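Local atomic coordinates of beta-galactosidase (Bacteroides thetaiotaomicron, PDB entry 5MUJ), a protein that probably hydrolyses glycosidic bonds in chain B of the plant pectin rhamnogalacturonan II, as a glycoside hydrolase of a gut bacterium. Residues Y38-L49 with A318-D328. Sequence-based numbering, arbitrary orientation.
Sequences YEEVKTPYKYGL and ADLIIPSKNYD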
loop_
_atom_site.group_PDB
_atom_site.type_symbol
_atom_site.label_atom_id
_atom_site.label_comp_id
_atom_site.label_asym_id
_atom_site.label_seq_id
_atom_site.Cartn_x
_atom_site.Cartn_y
_atom_site.Cartn_z
ATOM N N TYR A 38 -1.767 -11.633 16.357
ATOM C CA TYR A 38 -1.569 -12.648 15.308
ATOM C C TYR A 38 -2.827 -13.538 15.112
ATOM O O TYR A 38 -3.277 -13.738 13.998
ATOM C CB TYR A 38 -0.306 -13.508 15.574
ATOM C CG TYR A 38 -0.156 -14.684 14.620
ATOM C CD1 TYR A 38 0.410 -14.541 13.368
ATOM C CD2 TYR A 38 -0.583 -15.952 14.997
ATOM C CE1 TYR A 38 0.536 -15.627 12.499
ATOM C CE2 TYR A 38 -0.456 -17.032 14.147
ATOM C CZ TYR A 38 0.088 -16.878 12.912
ATOM O OH TYR A 38 0.215 -17.929 12.055
ATOM N N GLU A 39 -3.369 -14.061 16.202
ATOM C CA GLU A 39 -4.519 -14.956 16.125
ATOM C C GLU A 39 -5.710 -14.187 15.561
ATOM O O GLU A 39 -6.476 -14.729 14.784
ATOM C CB GLU A 39 -4.816 -15.498 17.504
ATOM C CG GLU A 39 -3.788 -16.461 18.056
ATOM C CD GLU A 39 -3.381 -17.627 17.152
ATOM O OE1 GLU A 39 -4.196 -18.130 16.341
ATOM O OE2 GLU A 39 -2.237 -18.103 17.293
ATOM N N GLU A 40 -5.848 -12.917 15.928
ATOM C CA GLU A 40 -6.937 -12.061 15.419
ATOM C C GLU A 40 -6.842 -11.756 13.916
ATOM O O GLU A 40 -7.867 -11.661 13.243
ATOM C CB GLU A 40 -6.982 -10.758 16.240
ATOM C CG GLU A 40 -8.071 -9.743 15.880
ATOM C CD GLU A 40 -9.496 -10.220 16.132
ATOM O OE1 GLU A 40 -9.695 -11.185 16.904
ATOM O OE2 GLU A 40 -10.407 -9.577 15.567
ATOM N N VAL A 41 -5.619 -11.559 13.394
ATOM C CA VAL A 41 -5.462 -11.089 11.994
ATOM C C VAL A 41 -5.092 -12.161 10.971
ATOM O O VAL A 41 -5.086 -11.891 9.771
ATOM C CB VAL A 41 -4.461 -9.911 11.893
ATOM C CG1 VAL A 41 -4.848 -8.832 12.885
ATOM C CG2 VAL A 41 -3.049 -10.401 12.118
ATOM N N LYS A 42 -4.816 -13.382 11.416
ATOM C CA LYS A 42 -4.285 -14.380 10.496
ATOM C C LYS A 42 -5.322 -14.817 9.463
ATOM O O LYS A 42 -6.525 -14.845 9.757
ATOM C CB LYS A 42 -3.690 -15.590 11.220
ATOM C CG LYS A 42 -4.715 -16.387 12.029
ATOM C CD LYS A 42 -4.074 -17.522 12.817
ATOM C CE LYS A 42 -5.118 -18.533 13.298
ATOM N NZ LYS A 42 -4.496 -19.688 13.988
ATOM N N THR A 43 -4.809 -15.198 8.303
ATOM C CA THR A 43 -5.561 -15.656 7.160
ATOM C C THR A 43 -4.872 -16.837 6.486
ATOM O O THR A 43 -4.132 -16.674 5.522
ATOM C CB THR A 43 -5.745 -14.526 6.162
ATOM O OG1 THR A 43 -4.442 -14.009 5.781
ATOM C CG2 THR A 43 -6.631 -13.476 6.751
ATOM N N PRO A 44 -5.084 -18.057 7.015
ATOM C CA PRO A 44 -4.426 -19.245 6.480
ATOM C C PRO A 44 -4.873 -19.728 5.089
ATOM O O PRO A 44 -4.130 -20.485 4.450
ATOM C CB PRO A 44 -4.787 -20.325 7.522
ATOM C CG PRO A 44 -5.065 -19.572 8.770
ATOM C CD PRO A 44 -5.768 -18.351 8.287
ATOM N N TYR A 45 -6.049 -19.275 4.642
ATOM C CA TYR A 45 -6.805 -19.933 3.523
ATOM C C TYR A 45 -6.772 -19.017 2.280
ATOM O O TYR A 45 -7.364 -17.920 2.264
ATOM C CB TYR A 45 -8.271 -20.321 3.918
ATOM C CG TYR A 45 -8.240 -21.260 5.090
ATOM C CD1 TYR A 45 -7.796 -22.584 4.937
ATOM C CD2 TYR A 45 -8.454 -20.811 6.351
ATOM C CE1 TYR A 45 -7.675 -23.435 6.025
ATOM C CE2 TYR A 45 -8.314 -21.648 7.452
ATOM C CZ TYR A 45 -7.944 -22.962 7.284
ATOM O OH TYR A 45 -7.794 -23.802 8.381
ATOM N N LYS A 46 -6.081 -19.453 1.241
ATOM C CA LYS A 46 -5.906 -18.589 0.042
ATOM C C LYS A 46 -7.068 -18.774 -0.927
ATOM O O LYS A 46 -7.251 -19.843 -1.505
ATOM C CB LYS A 46 -4.579 -18.892 -0.639
ATOM C CG LYS A 46 -3.423 -18.431 0.253
ATOM C CD LYS A 46 -2.067 -18.436 -0.420
ATOM C CE LYS A 46 -1.046 -17.836 0.509
ATOM N NZ LYS A 46 0.264 -17.977 -0.180
ATOM N N TYR A 47 -7.840 -17.718 -1.084
ATOM C CA TYR A 47 -9.029 -17.750 -1.975
ATOM C C TYR A 47 -8.554 -17.784 -3.412
ATOM O O TYR A 47 -9.015 -18.578 -4.220
ATOM C CB TYR A 47 -9.886 -16.554 -1.745
ATOM C CG TYR A 47 -11.052 -16.454 -2.680
ATOM C CD1 TYR A 47 -12.223 -17.164 -2.437
ATOM C CD2 TYR A 47 -11.004 -15.617 -3.787
ATOM C CE1 TYR A 47 -13.295 -17.078 -3.298
ATOM C CE2 TYR A 47 -12.079 -15.524 -4.670
ATOM C CZ TYR A 47 -13.230 -16.254 -4.401
ATOM O OH TYR A 47 -14.321 -16.187 -5.246
ATOM N N GLY A 48 -7.622 -16.886 -3.722
ATOM C CA GLY A 48 -6.950 -16.810 -4.999
ATOM C C GLY A 48 -7.084 -15.401 -5.527
ATOM O O GLY A 48 -7.330 -14.461 -4.753
ATOM N N LEU A 49 -6.954 -15.252 -6.833
ATOM C CA LEU A 49 -6.885 -13.916 -7.424
ATOM C C LEU A 49 -8.216 -13.193 -7.329
ATOM O O LEU A 49 -9.310 -13.814 -7.450
ATOM C CB LEU A 49 -6.373 -13.977 -8.853
ATOM C CG LEU A 49 -4.934 -14.496 -8.991
ATOM C CD1 LEU A 49 -4.638 -15.071 -10.356
ATOM C CD2 LEU A 49 -3.921 -13.394 -8.661
ATOM N N ALA A 318 5.401 -16.650 12.726
ATOM C CA ALA A 318 5.261 -16.937 11.298
ATOM C C ALA A 318 4.711 -15.725 10.585
ATOM O O ALA A 318 3.843 -15.034 11.089
ATOM C CB ALA A 318 4.312 -18.127 11.072
ATOM N N ASP A 319 5.187 -15.531 9.377
ATOM C CA ASP A 319 4.726 -14.419 8.554
ATOM C C ASP A 319 3.256 -14.663 8.171
ATOM O O ASP A 319 2.840 -15.800 8.014
ATOM C CB ASP A 319 5.572 -14.359 7.327
ATOM C CG ASP A 319 6.981 -13.848 7.638
ATOM O OD1 ASP A 319 7.093 -12.935 8.482
ATOM O OD2 ASP A 319 7.928 -14.363 7.041
ATOM N N LEU A 320 2.536 -13.583 7.944
ATOM C CA LEU A 320 1.083 -13.678 7.658
ATOM C C LEU A 320 0.802 -14.228 6.279
ATOM O O LEU A 320 -0.144 -15.033 6.111
ATOM C CB LEU A 320 0.465 -12.299 7.763
ATOM C CG LEU A 320 0.402 -11.640 9.134
ATOM C CD1 LEU A 320 -0.309 -10.294 9.074
ATOM C CD2 LEU A 320 -0.272 -12.553 10.157
ATOM N N ILE A 321 1.518 -13.753 5.275
ATOM C CA ILE A 321 1.355 -14.164 3.884
ATOM C C ILE A 321 2.718 -14.451 3.314
ATOM O O ILE A 321 3.609 -13.587 3.397
ATOM C CB ILE A 321 0.712 -13.060 2.994
ATOM C CG1 ILE A 321 -0.608 -12.584 3.586
ATOM C CG2 ILE A 321 0.544 -13.539 1.550
ATOM C CD1 ILE A 321 -1.788 -13.574 3.479
ATOM N N ILE A 322 2.908 -15.640 2.766
ATOM C CA ILE A 322 4.151 -16.038 2.128
ATOM C C ILE A 322 3.876 -16.725 0.817
ATOM O O ILE A 322 2.754 -17.279 0.635
ATOM C CB ILE A 322 5.016 -16.969 3.038
ATOM C CG1 ILE A 322 4.435 -18.396 3.180
ATOM C CG2 ILE A 322 5.226 -16.330 4.413
ATOM C CD1 ILE A 322 5.319 -19.333 3.983
ATOM N N PRO A 323 4.859 -16.793 -0.106
ATOM C CA PRO A 323 4.723 -17.599 -1.332
ATOM C C PRO A 323 4.447 -19.056 -1.004
ATOM O O PRO A 323 5.156 -19.647 -0.189
ATOM C CB PRO A 323 6.102 -17.464 -2.007
ATOM C CG PRO A 323 6.563 -16.116 -1.574
ATOM C CD PRO A 323 6.076 -15.964 -0.154
ATOM N N SER A 324 3.410 -19.622 -1.617
ATOM C CA SER A 324 3.031 -21.011 -1.345
ATOM C C SER A 324 2.202 -21.679 -2.460
ATOM O O SER A 324 2.075 -22.886 -2.468
ATOM C CB SER A 324 2.316 -21.074 -0.001
ATOM O OG SER A 324 0.911 -20.816 -0.186
ATOM N N LYS A 325 1.676 -20.889 -3.400
ATOM C CA LYS A 325 0.864 -21.374 -4.517
ATOM C C LYS A 325 1.527 -21.008 -5.826
ATOM O O LYS A 325 2.368 -20.117 -5.867
ATOM C CB LYS A 325 -0.505 -20.712 -4.474
ATOM C CG LYS A 325 -1.308 -21.109 -3.244
ATOM C CD LYS A 325 -2.817 -21.009 -3.432
ATOM C CE LYS A 325 -3.300 -21.746 -4.655
ATOM N NZ LYS A 325 -2.694 -23.099 -4.784
ATOM N N ASN A 326 1.092 -21.646 -6.903
ATOM C CA ASN A 326 1.519 -21.298 -8.255
ATOM C C ASN A 326 1.544 -19.778 -8.483
ATOM O O ASN A 326 2.578 -19.190 -8.850
ATOM C CB ASN A 326 0.551 -21.960 -9.271
ATOM C CG ASN A 326 -0.890 -21.388 -9.215
ATOM O OD1 ASN A 326 -1.546 -21.349 -8.151
ATOM N ND2 ASN A 326 -1.375 -20.907 -10.366
ATOM N N TYR A 327 0.409 -19.149 -8.177
ATOM C CA TYR A 327 0.154 -17.817 -8.622
ATOM C C TYR A 327 0.955 -16.786 -7.773
ATOM O O TYR A 327 1.094 -15.639 -8.193
ATOM C CB TYR A 327 -1.370 -17.556 -8.666
ATOM C CG TYR A 327 -2.067 -17.441 -7.324
ATOM C CD1 TYR A 327 -1.806 -16.341 -6.516
ATOM C CD2 TYR A 327 -2.942 -18.425 -6.824
ATOM C CE1 TYR A 327 -2.406 -16.159 -5.297
ATOM C CE2 TYR A 327 -3.547 -18.242 -5.570
ATOM C CZ TYR A 327 -3.246 -17.104 -4.798
ATOM O OH TYR A 327 -3.771 -16.789 -3.544
ATOM N N ASP A 328 1.422 -17.171 -6.577
ATOM C CA ASP A 328 2.268 -16.230 -5.735
ATOM C C ASP A 328 3.658 -16.745 -5.369
ATOM O O ASP A 328 4.285 -16.283 -4.381
ATOM C CB ASP A 328 1.510 -15.771 -4.474
ATOM C CG ASP A 328 1.224 -16.899 -3.470
ATOM O OD1 ASP A 328 1.847 -17.974 -3.546
ATOM O OD2 ASP A 328 0.345 -16.707 -2.575
HETATM O O HOH W 1 0.810 -17.544 9.560
HETATM O O HOH W 2 -1.945 -15.631 8.053
HETATM O O HOH W 3 -1.656 -17.162 4.645
#
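Lys-46 reaches across to Asp-328 with its chain extended beyond CG (chi2 -169°). Its NZ donates three hydrogen bonds. Lys-46 NZ forms a salt bridge with Asp-328 OD2 at 2.7 Å, on the syn side of that oxygen and 20° out of the carboxylate plane. The carbonyl of Ile-322 points almost straight at Lys-46 NZ (C=O...N 166°). Lys-46 NZ also donates to Ser-324 OG at 2.9 Å. The other carboxylate oxygen, Asp-328 OD1, accepts from Ser-324 N and Lys-325 N, one from each face of its plane. Asp-328 thus ties its own loop to the lysine, whose charge is probably well balanced there. Nearer the backbone, Lys-46 CB packs on Lys-325 CD at 3.9 Å. Tyr-327 lays its phenol end by Gly-48, with Tyr-327 OH 3.5 Å from Gly-48 CA; Tyr-348 hydrogen-bonds both this hydroxyl and Asp-328 OD2.

At the other end, Leu-320 CD2 sits 3.8 Å from Tyr-38 CD1 and also touches Val-41 CG2. Tyr-38 and Leu-320 run past each other in opposite directions. One water joins Tyr-38 OH to Asp-319 O; another links Thr-43 N to Leu-320 O.

Tyr-38 also stacks on Trp-315. The loop between strands 313-314 and 331-340 is fastened to helix 31-41 and strand 45-51. This N-terminal strand is outermost in the last blade of a five-bladed beta-propeller and closes the ring. It pairs antiparallel with strand 357-363, with a classic bulge where Tyr-47 and Gly-48 both face Ile-361.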